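Local coordinates for beta-fructofuranosidase (Arthrobacter, PDB 3WPU), which belongs to the levansucrase/invertase family of the beta-fructosidase clan, whose members are built round a five-bladed beta-propeller, at residues G3-Q15 against T29-P42. Sequence-based numbering, arbitrary orientation.
Sequences GLQDGPEPTIHTQ and TRADARQLQRMSDP
A bend at chi3 of R38 (70°), after an extended chi2, turns its guanidinium in between L4 and G7, with its edge toward Q5 O, while CG of D32 lies beside its own backbone N and presents the carboxylate to T11 and H13. R38 NE meets Q5 O in the guanidinium plane at 2.8 Å, and Q5 N returns a bond to R38 O at 2.9 Å, so the backbone of Q5 is held by both the carbonyl and the side chain of R38. L4 CD1 lies over one guanidinium face and G7 O over the other. Nearly one turn earlier in the helix, Q35 crosses the P10 ring at about a right angle; its NE2 donates almost straight to P8 O (2.9 Å, 177°), approaching from above the plane of that carbonyl, and also to A31 O, while OE1 takes a bond from R38 NH1, which fixes the amide flip. The irregular N-terminal arm 3-15 runs antiparallel to helix 30-38, at the periphery of the five-bladed beta-propeller fold of this family. P8 CG sits over the centre of the R34 guanidinium, 3.6 Å above its plane, and R34 NH1 is hydrogen-bonded to Y283 OH and Y289 O. At the helix start T29 and D32 form a capping box, and T29 OG1 donates to T11 OG1 (2.7 Å), the two hydroxyls reaching tip to tip. D32 OD1 accepts T11 N at 2.9 Å. Its OD2 receives H13 NE2 on the syn lone pair (2.7 Å) as well as T29 N, with imidazole and carboxylate planes 44° apart; D381 pairs with H13 ND1, so both ring nitrogens are engaged.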
ATOM      1  N   GLY A   3     -12.997  -8.994 -26.863  1.00 30.34           N
ATOM      2  CA  GLY A   3     -13.718  -9.290 -25.588  1.00 30.08           C
ATOM      3  C   GLY A   3     -14.234  -8.071 -24.834  1.00 28.92           C
ATOM      4  O   GLY A   3     -14.537  -8.165 -23.634  1.00 30.68           O
ATOM      5  N   LEU A   4     -14.333  -6.924 -25.514  1.00 24.53           N
ATOM      6  CA  LEU A   4     -14.847  -5.702 -24.889  1.00 21.64           C
ATOM      7  C   LEU A   4     -16.252  -5.392 -25.375  1.00 20.16           C
ATOM      8  O   LEU A   4     -16.546  -5.508 -26.564  1.00 19.43           O
ATOM      9  CB  LEU A   4     -13.952  -4.496 -25.199  1.00 20.90           C
ATOM     10  CG  LEU A   4     -12.507  -4.527 -24.711  1.00 21.15           C
ATOM     11  CD1 LEU A   4     -11.754  -3.274 -25.141  1.00 21.22           C
ATOM     12  CD2 LEU A   4     -12.468  -4.710 -23.198  1.00 21.51           C
ATOM     13  N   GLN A   5     -17.110  -4.988 -24.451  1.00 19.68           N
ATOM     14  CA  GLN A   5     -18.407  -4.400 -24.790  1.00 20.34           C
ATOM     15  C   GLN A   5     -18.156  -3.072 -25.481  1.00 19.58           C
ATOM     16  O   GLN A   5     -17.101  -2.458 -25.298  1.00 19.59           O
ATOM     17  CB  GLN A   5     -19.247  -4.170 -23.535  1.00 21.26           C
ATOM     18  CG  GLN A   5     -19.499  -5.422 -22.721  1.00 22.06           C
ATOM     19  CD  GLN A   5     -20.146  -6.506 -23.549  1.00 23.50           C
ATOM     20  OE1 GLN A   5     -21.227  -6.302 -24.104  1.00 26.97           O
ATOM     21  NE2 GLN A   5     -19.495  -7.654 -23.650  1.00 23.63           N
ATOM     22  N   ASP A   6     -19.109  -2.629 -26.293  1.00 19.22           N
ATOM     23  CA  ASP A   6     -18.971  -1.317 -26.924  1.00 18.90           C
ATOM     24  C   ASP A   6     -18.933  -0.234 -25.838  1.00 16.62           C
ATOM     25  O   ASP A   6     -19.566  -0.359 -24.789  1.00 16.78           O
ATOM     26  CB  ASP A   6     -20.130  -1.042 -27.877  1.00 21.09           C
ATOM     27  CG  ASP A   6     -20.123  -1.940 -29.104  1.00 22.96           C
ATOM     28  OD1 ASP A   6     -19.076  -2.495 -29.485  1.00 26.46           O
ATOM     29  OD2 ASP A   6     -21.202  -2.079 -29.692  1.00 27.47           O
ATOM     30  N   GLY A   7     -18.168   0.827 -26.079  1.00 14.14           N
ATOM     31  CA  GLY A   7     -18.043   1.892 -25.118  1.00 12.48           C
ATOM     32  C   GLY A   7     -17.009   2.881 -25.623  1.00 12.36           C
ATOM     33  O   GLY A   7     -16.477   2.663 -26.704  1.00 12.06           O
ATOM     34  N   PRO A   8     -16.721   3.925 -24.832  1.00 12.27           N
ATOM     35  CA  PRO A   8     -15.730   4.904 -25.281  1.00 11.80           C
ATOM     36  C   PRO A   8     -14.362   4.263 -25.442  1.00 11.52           C
ATOM     37  O   PRO A   8     -14.035   3.310 -24.755  1.00 11.58           O
ATOM     38  CB  PRO A   8     -15.704   5.922 -24.131  1.00 11.87           C
ATOM     39  CG  PRO A   8     -16.097   5.117 -22.916  1.00 12.29           C
ATOM     40  CD  PRO A   8     -17.126   4.157 -23.431  1.00 12.37           C
ATOM     41  N   GLU A   9     -13.538   4.837 -26.310  1.00 11.13           N
ATOM     42  CA  GLU A   9     -12.163   4.438 -26.392  1.00 11.84           C
ATOM     43  C   GLU A   9     -11.377   5.119 -25.261  1.00 11.16           C
ATOM     44  O   GLU A   9     -11.758   6.160 -24.777  1.00 10.86           O
ATOM     45  CB  GLU A   9     -11.616   4.808 -27.769  1.00 12.25           C
ATOM     46  CG  GLU A   9     -12.304   3.987 -28.856  1.00 13.47           C
ATOM     47  CD  GLU A   9     -11.640   4.103 -30.186  1.00 14.77           C
ATOM     48  OE1 GLU A   9     -10.396   4.221 -30.196  1.00 15.59           O
ATOM     49  OE2 GLU A   9     -12.354   4.047 -31.211  1.00 15.93           O
ATOM     50  N   PRO A  10     -10.304   4.470 -24.791  1.00 11.21           N
ATOM     51  CA  PRO A  10      -9.523   5.000 -23.694  1.00 10.86           C
ATOM     52  C   PRO A  10      -8.678   6.157 -24.197  1.00 10.70           C
ATOM     53  O   PRO A  10      -8.451   6.274 -25.398  1.00 11.10           O
ATOM     54  CB  PRO A  10      -8.645   3.820 -23.273  1.00 10.72           C
ATOM     55  CG  PRO A  10      -8.560   2.966 -24.472  1.00 11.07           C
ATOM     56  CD  PRO A  10      -9.872   3.117 -25.168  1.00 11.12           C
ATOM     57  N   THR A  11      -8.240   6.983 -23.260  1.00 10.51           N
ATOM     58  CA  THR A  11      -7.446   8.159 -23.559  1.00 10.72           C
ATOM     59  C   THR A  11      -6.115   7.698 -24.099  1.00 10.98           C
ATOM     60  O   THR A  11      -5.585   6.677 -23.681  1.00 11.54           O
ATOM     61  CB  THR A  11      -7.245   8.996 -22.268  1.00 10.56           C
ATOM     62  OG1 THR A  11      -8.526   9.344 -21.729  1.00 10.55           O
ATOM     63  CG2 THR A  11      -6.486  10.258 -22.539  1.00 10.71           C
ATOM     64  N   ILE A  12      -5.558   8.459 -25.039  1.00 11.57           N
ATOM     65  CA  ILE A  12      -4.212   8.187 -25.511  1.00 11.87           C
ATOM     66  C   ILE A  12      -3.238   8.821 -24.530  1.00 11.87           C
ATOM     67  O   ILE A  12      -3.290  10.036 -24.302  1.00 12.80           O
ATOM     68  CB  ILE A  12      -3.990   8.731 -26.938  1.00 12.63           C
ATOM     69  CG1 ILE A  12      -4.923   8.001 -27.918  1.00 13.07           C
ATOM     70  CG2 ILE A  12      -2.546   8.522 -27.342  1.00 13.34           C
ATOM     71  CD1 ILE A  12      -4.799   8.458 -29.362  1.00 13.12           C
ATOM     72  N   HIS A  13      -2.393   7.980 -23.926  1.00 11.79           N
ATOM     73  CA  HIS A  13      -1.368   8.424 -22.986  1.00 11.68           C
ATOM     74  C   HIS A  13      -0.010   8.074 -23.593  1.00 11.79           C
ATOM     75  O   HIS A  13       0.173   6.999 -24.158  1.00 12.42           O
ATOM     76  CB  HIS A  13      -1.477   7.717 -21.639  1.00 11.59           C
ATOM     77  CG  HIS A  13      -2.688   8.088 -20.839  1.00 11.06           C
ATOM     78  ND1 HIS A  13      -2.752   9.225 -20.067  1.00 11.23           N
ATOM     79  CD2 HIS A  13      -3.861   7.433 -20.639  1.00 11.13           C
ATOM     80  CE1 HIS A  13      -3.925   9.277 -19.452  1.00 11.08           C
ATOM     81  NE2 HIS A  13      -4.604   8.193 -19.770  1.00 10.96           N
ATOM     82  N   THR A  14       0.946   8.981 -23.469  1.00 12.45           N
ATOM     83  CA  THR A  14       2.227   8.814 -24.146  1.00 12.43           C
ATOM     84  C   THR A  14       3.324   8.156 -23.337  1.00 12.49           C
ATOM     85  O   THR A  14       4.357   7.791 -23.899  1.00 12.04           O
ATOM     86  CB  THR A  14       2.768  10.186 -24.581  1.00 12.53           C
ATOM     87  OG1 THR A  14       3.160  10.925 -23.429  1.00 12.08           O
ATOM     88  CG2 THR A  14       1.701  10.972 -25.314  1.00 13.01           C
ATOM     89  N   GLN A  15       3.129   8.050 -22.018  1.00 11.72           N
ATOM     90  CA  GLN A  15       4.156   7.592 -21.072  1.00 11.54           C
ATOM     91  C   GLN A  15       5.384   8.490 -20.964  1.00 11.73           C
ATOM     92  O   GLN A  15       6.339   8.127 -20.295  1.00 11.79           O
ATOM     93  CB  GLN A  15       4.581   6.153 -21.366  1.00 11.25           C
ATOM     94  CG  GLN A  15       3.435   5.160 -21.194  1.00 11.69           C
ATOM     95  CD  GLN A  15       3.908   3.735 -21.284  1.00 12.31           C
ATOM     96  OE1 GLN A  15       4.925   3.362 -20.678  1.00 12.99           O
ATOM     97  NE2 GLN A  15       3.183   2.918 -22.045  1.00 13.02           N
ATOM     98  N   THR A  29      -8.463   9.062 -16.464  1.00  9.46           N
ATOM     99  CA  THR A  29      -9.604   9.825 -16.979  1.00  9.67           C
ATOM    100  C   THR A  29     -10.895   9.037 -16.846  1.00  9.65           C
ATOM    101  O   THR A  29     -10.867   7.842 -16.625  1.00  9.98           O
ATOM    102  CB  THR A  29      -9.445  10.193 -18.457  1.00  9.55           C
ATOM    103  OG1 THR A  29      -9.509   9.006 -19.260  1.00  9.93           O
ATOM    104  CG2 THR A  29      -8.106  10.899 -18.710  1.00  9.84           C
ATOM    105  N   ARG A  30     -12.034   9.701 -17.065  1.00  9.92           N
ATOM    106  CA  ARG A  30     -13.321   8.990 -17.099  1.00  9.80           C
ATOM    107  C   ARG A  30     -13.374   8.003 -18.273  1.00  9.74           C
ATOM    108  O   ARG A  30     -13.881   6.909 -18.126  1.00 10.28           O
ATOM    109  CB  ARG A  30     -14.483   9.982 -17.149  1.00 10.06           C
ATOM    110  CG  ARG A  30     -14.656  10.731 -15.840  1.00 10.19           C
ATOM    111  CD  ARG A  30     -15.888  11.631 -15.817  1.00 10.79           C
ATOM    112  NE  ARG A  30     -17.168  10.959 -16.039  1.00 11.02           N
ATOM    113  CZ  ARG A  30     -17.923  10.423 -15.086  1.00 11.22           C
ATOM    114  NH1 ARG A  30     -17.524  10.423 -13.820  1.00 11.13           N
ATOM    115  NH2 ARG A  30     -19.083   9.866 -15.404  1.00 11.54           N
ATOM    116  N   ALA A  31     -12.800   8.374 -19.419  1.00  9.61           N
ATOM    117  CA  ALA A  31     -12.727   7.496 -20.572  1.00  9.53           C
ATOM    118  C   ALA A  31     -11.932   6.236 -20.219  1.00  9.93           C
ATOM    119  O   ALA A  31     -12.341   5.118 -20.563  1.00 10.77           O
ATOM    120  CB  ALA A  31     -12.084   8.229 -21.747  1.00  9.51           C
ATOM    121  N   ASP A  32     -10.825   6.417 -19.505  1.00  9.89           N
ATOM    122  CA  ASP A  32      -9.976   5.298 -19.038  1.00 10.21           C
ATOM    123  C   ASP A  32     -10.811   4.406 -18.100  1.00 10.01           C
ATOM    124  O   ASP A  32     -10.913   3.200 -18.291  1.00  9.92           O
ATOM    125  CB  ASP A  32      -8.727   5.829 -18.292  1.00 10.11           C
ATOM    126  CG  ASP A  32      -7.703   6.533 -19.209  1.00 10.56           C
ATOM    127  OD1 ASP A  32      -7.708   6.312 -20.440  1.00 10.62           O
ATOM    128  OD2 ASP A  32      -6.862   7.275 -18.644  1.00 10.73           O
ATOM    129  N   ALA A  33     -11.408   5.023 -17.095  1.00 10.18           N
ATOM    130  CA  ALA A  33     -12.129   4.283 -16.081  1.00  9.76           C
ATOM    131  C   ALA A  33     -13.327   3.541 -16.669  1.00  9.96           C
ATOM    132  O   ALA A  33     -13.728   2.474 -16.150  1.00 10.06           O
ATOM    133  CB  ALA A  33     -12.543   5.222 -14.940  1.00  9.95           C
ATOM    134  N   ARG A  34     -13.897   4.041 -17.760  1.00  9.87           N
ATOM    135  CA  ARG A  34     -15.049   3.355 -18.373  1.00 10.44           C
ATOM    136  C   ARG A  34     -14.658   2.062 -19.071  1.00 10.09           C
ATOM    137  O   ARG A  34     -15.497   1.207 -19.329  1.00 10.48           O
ATOM    138  CB  ARG A  34     -15.871   4.293 -19.275  1.00 10.79           C
ATOM    139  CG  ARG A  34     -16.632   5.328 -18.466  1.00 11.29           C
ATOM    140  CD  ARG A  34     -17.368   6.358 -19.311  1.00 12.26           C
ATOM    141  NE  ARG A  34     -18.408   5.774 -20.160  1.00 13.04           N
ATOM    142  CZ  ARG A  34     -19.016   6.406 -21.170  1.00 13.81           C
ATOM    143  NH1 ARG A  34     -18.675   7.646 -21.513  1.00 13.30           N
ATOM    144  NH2 ARG A  34     -19.948   5.766 -21.878  1.00 14.03           N
ATOM    145  N   GLN A  35     -13.367   1.869 -19.329  1.00  9.90           N
ATOM    146  CA  GLN A  35     -12.898   0.582 -19.835  1.00 10.11           C
ATOM    147  C   GLN A  35     -13.212  -0.567 -18.861  1.00 10.26           C
ATOM    148  O   GLN A  35     -13.412  -1.691 -19.280  1.00 11.29           O
ATOM    149  CB  GLN A  35     -11.400   0.613 -20.097  1.00  9.98           C
ATOM    150  CG  GLN A  35     -10.915   1.700 -21.048  1.00 10.34           C
ATOM    151  CD  GLN A  35     -11.753   1.825 -22.304  1.00  9.99           C
ATOM    152  OE1 GLN A  35     -11.803   0.914 -23.132  1.00 10.73           O
ATOM    153  NE2 GLN A  35     -12.393   2.955 -22.450  1.00  9.38           N
ATOM    154  N   LEU A  36     -13.249  -0.269 -17.575  1.00 10.13           N
ATOM    155  CA  LEU A  36     -13.601  -1.262 -16.544  1.00 10.48           C
ATOM    156  C   LEU A  36     -14.967  -1.871 -16.825  1.00 11.40           C
ATOM    157  O   LEU A  36     -15.174  -3.073 -16.608  1.00 13.37           O
ATOM    158  CB  LEU A  36     -13.572  -0.622 -15.136  1.00 10.41           C
ATOM    159  CG  LEU A  36     -12.231  -0.027 -14.654  1.00 10.46           C
ATOM    160  CD1 LEU A  36     -12.406   0.892 -13.478  1.00 10.38           C
ATOM    161  CD2 LEU A  36     -11.250  -1.147 -14.325  1.00 10.62           C
ATOM    162  N   GLN A  37     -15.906  -1.056 -17.290  1.00 11.94           N
ATOM    163  CA  GLN A  37     -17.243  -1.595 -17.641  1.00 11.79           C
ATOM    164  C   GLN A  37     -17.192  -2.388 -18.953  1.00 12.32           C
ATOM    165  O   GLN A  37     -17.883  -3.391 -19.132  1.00 12.66           O
ATOM    166  CB  GLN A  37     -18.276  -0.470 -17.743  1.00 12.63           C
ATOM    167  CG  GLN A  37     -18.440   0.270 -16.447  1.00 13.20           C
ATOM    168  CD  GLN A  37     -19.240   1.537 -16.599  1.00 14.98           C
ATOM    169  OE1 GLN A  37     -20.299   1.543 -17.255  1.00 15.25           O
ATOM    170  NE2 GLN A  37     -18.744   2.624 -16.009  1.00 15.47           N
ATOM    171  N   ARG A  38     -16.371  -1.944 -19.905  1.00 11.99           N
ATOM    172  CA  ARG A  38     -16.248  -2.659 -21.170  1.00 12.73           C
ATOM    173  C   ARG A  38     -15.675  -4.057 -20.982  1.00 13.01           C
ATOM    174  O   ARG A  38     -15.977  -4.951 -21.751  1.00 13.73           O
ATOM    175  CB  ARG A  38     -15.357  -1.872 -22.148  1.00 12.12           C
ATOM    176  CG  ARG A  38     -15.915  -0.515 -22.538  1.00 12.83           C
ATOM    177  CD  ARG A  38     -15.061   0.186 -23.596  1.00 12.95           C
ATOM    178  NE  ARG A  38     -15.152  -0.478 -24.897  1.00 13.30           N
ATOM    179  CZ  ARG A  38     -14.255  -0.363 -25.874  1.00 15.04           C
ATOM    180  NH1 ARG A  38     -13.169   0.380 -25.719  1.00 15.26           N
ATOM    181  NH2 ARG A  38     -14.427  -1.014 -27.031  1.00 15.53           N
ATOM    182  N   MET A  39     -14.818  -4.224 -19.972  1.00 13.34           N
ATOM    183  CA  MET A  39     -14.140  -5.475 -19.722  1.00 13.70           C
ATOM    184  C   MET A  39     -15.043  -6.452 -18.981  1.00 13.47           C
ATOM    185  O   MET A  39     -14.728  -7.623 -18.919  1.00 14.99           O
ATOM    186  CB  MET A  39     -12.892  -5.229 -18.884  1.00 15.76           C
ATOM    187  CG  MET A  39     -11.794  -4.407 -19.563  1.00 17.54           C
ATOM    188  SD  MET A  39     -10.666  -3.680 -18.340  1.00 20.63           S
ATOM    189  CE  MET A  39     -10.816  -5.036 -17.152  1.00 18.57           C
ATOM    190  N   SER A  40     -16.151  -5.960 -18.443  1.00 13.22           N
ATOM    191  CA  SER A  40     -17.034  -6.787 -17.619  1.00 13.56           C
ATOM    192  C   SER A  40     -17.984  -7.574 -18.497  1.00 14.57           C
ATOM    193  O   SER A  40     -18.384  -7.111 -19.567  1.00 14.19           O
ATOM    194  CB  SER A  40     -17.817  -5.895 -16.655  1.00 13.51           C
ATOM    195  OG  SER A  40     -18.688  -6.653 -15.813  1.00 13.87           O
ATOM    196  N   ASP A  41     -18.355  -8.763 -18.035  1.00 15.26           N
ATOM    197  CA  ASP A  41     -19.208  -9.672 -18.789  1.00 16.06           C
ATOM    198  C   ASP A  41     -20.645  -9.421 -18.365  1.00 16.54           C
ATOM    199  O   ASP A  41     -20.987  -9.716 -17.232  1.00 15.44           O
ATOM    200  CB  ASP A  41     -18.828 -11.119 -18.478  1.00 17.23           C
ATOM    201  CG  ASP A  41     -19.719 -12.141 -19.190  1.00 18.37           C
ATOM    202  OD1 ASP A  41     -20.698 -11.757 -19.880  1.00 18.23           O
ATOM    203  OD2 ASP A  41     -19.415 -13.349 -19.033  1.00 20.35           O
ATOM    204  N   PRO A  42     -21.489  -8.886 -19.269  1.00 16.38           N
ATOM    205  CA  PRO A  42     -22.838  -8.527 -18.864  1.00 17.15           C
ATOM    206  C   PRO A  42     -23.718  -9.739 -18.574  1.00 17.50           C
ATOM    207  O   PRO A  42     -24.779  -9.564 -17.989  1.00 19.20           O
ATOM    208  CB  PRO A  42     -23.377  -7.723 -20.058  1.00 17.74           C
ATOM    209  CG  PRO A  42     -22.562  -8.179 -21.209  1.00 18.84           C
ATOM    210  CD  PRO A  42     -21.210  -8.505 -20.662  1.00 17.62           C
TER
HETATM  211  O   HOH W   1     -16.986  -7.943 -21.980  1.00 25.98           O
HETATM  212  O   HOH W   2     -12.881  -8.696 -21.182  1.00 31.99           O
HETATM  213  O   HOH W   3     -15.892  -3.274 -28.230  1.00 28.43           O
HETATM  214  O   HOH W   4      -5.736   4.812 -21.565  1.00 11.75           O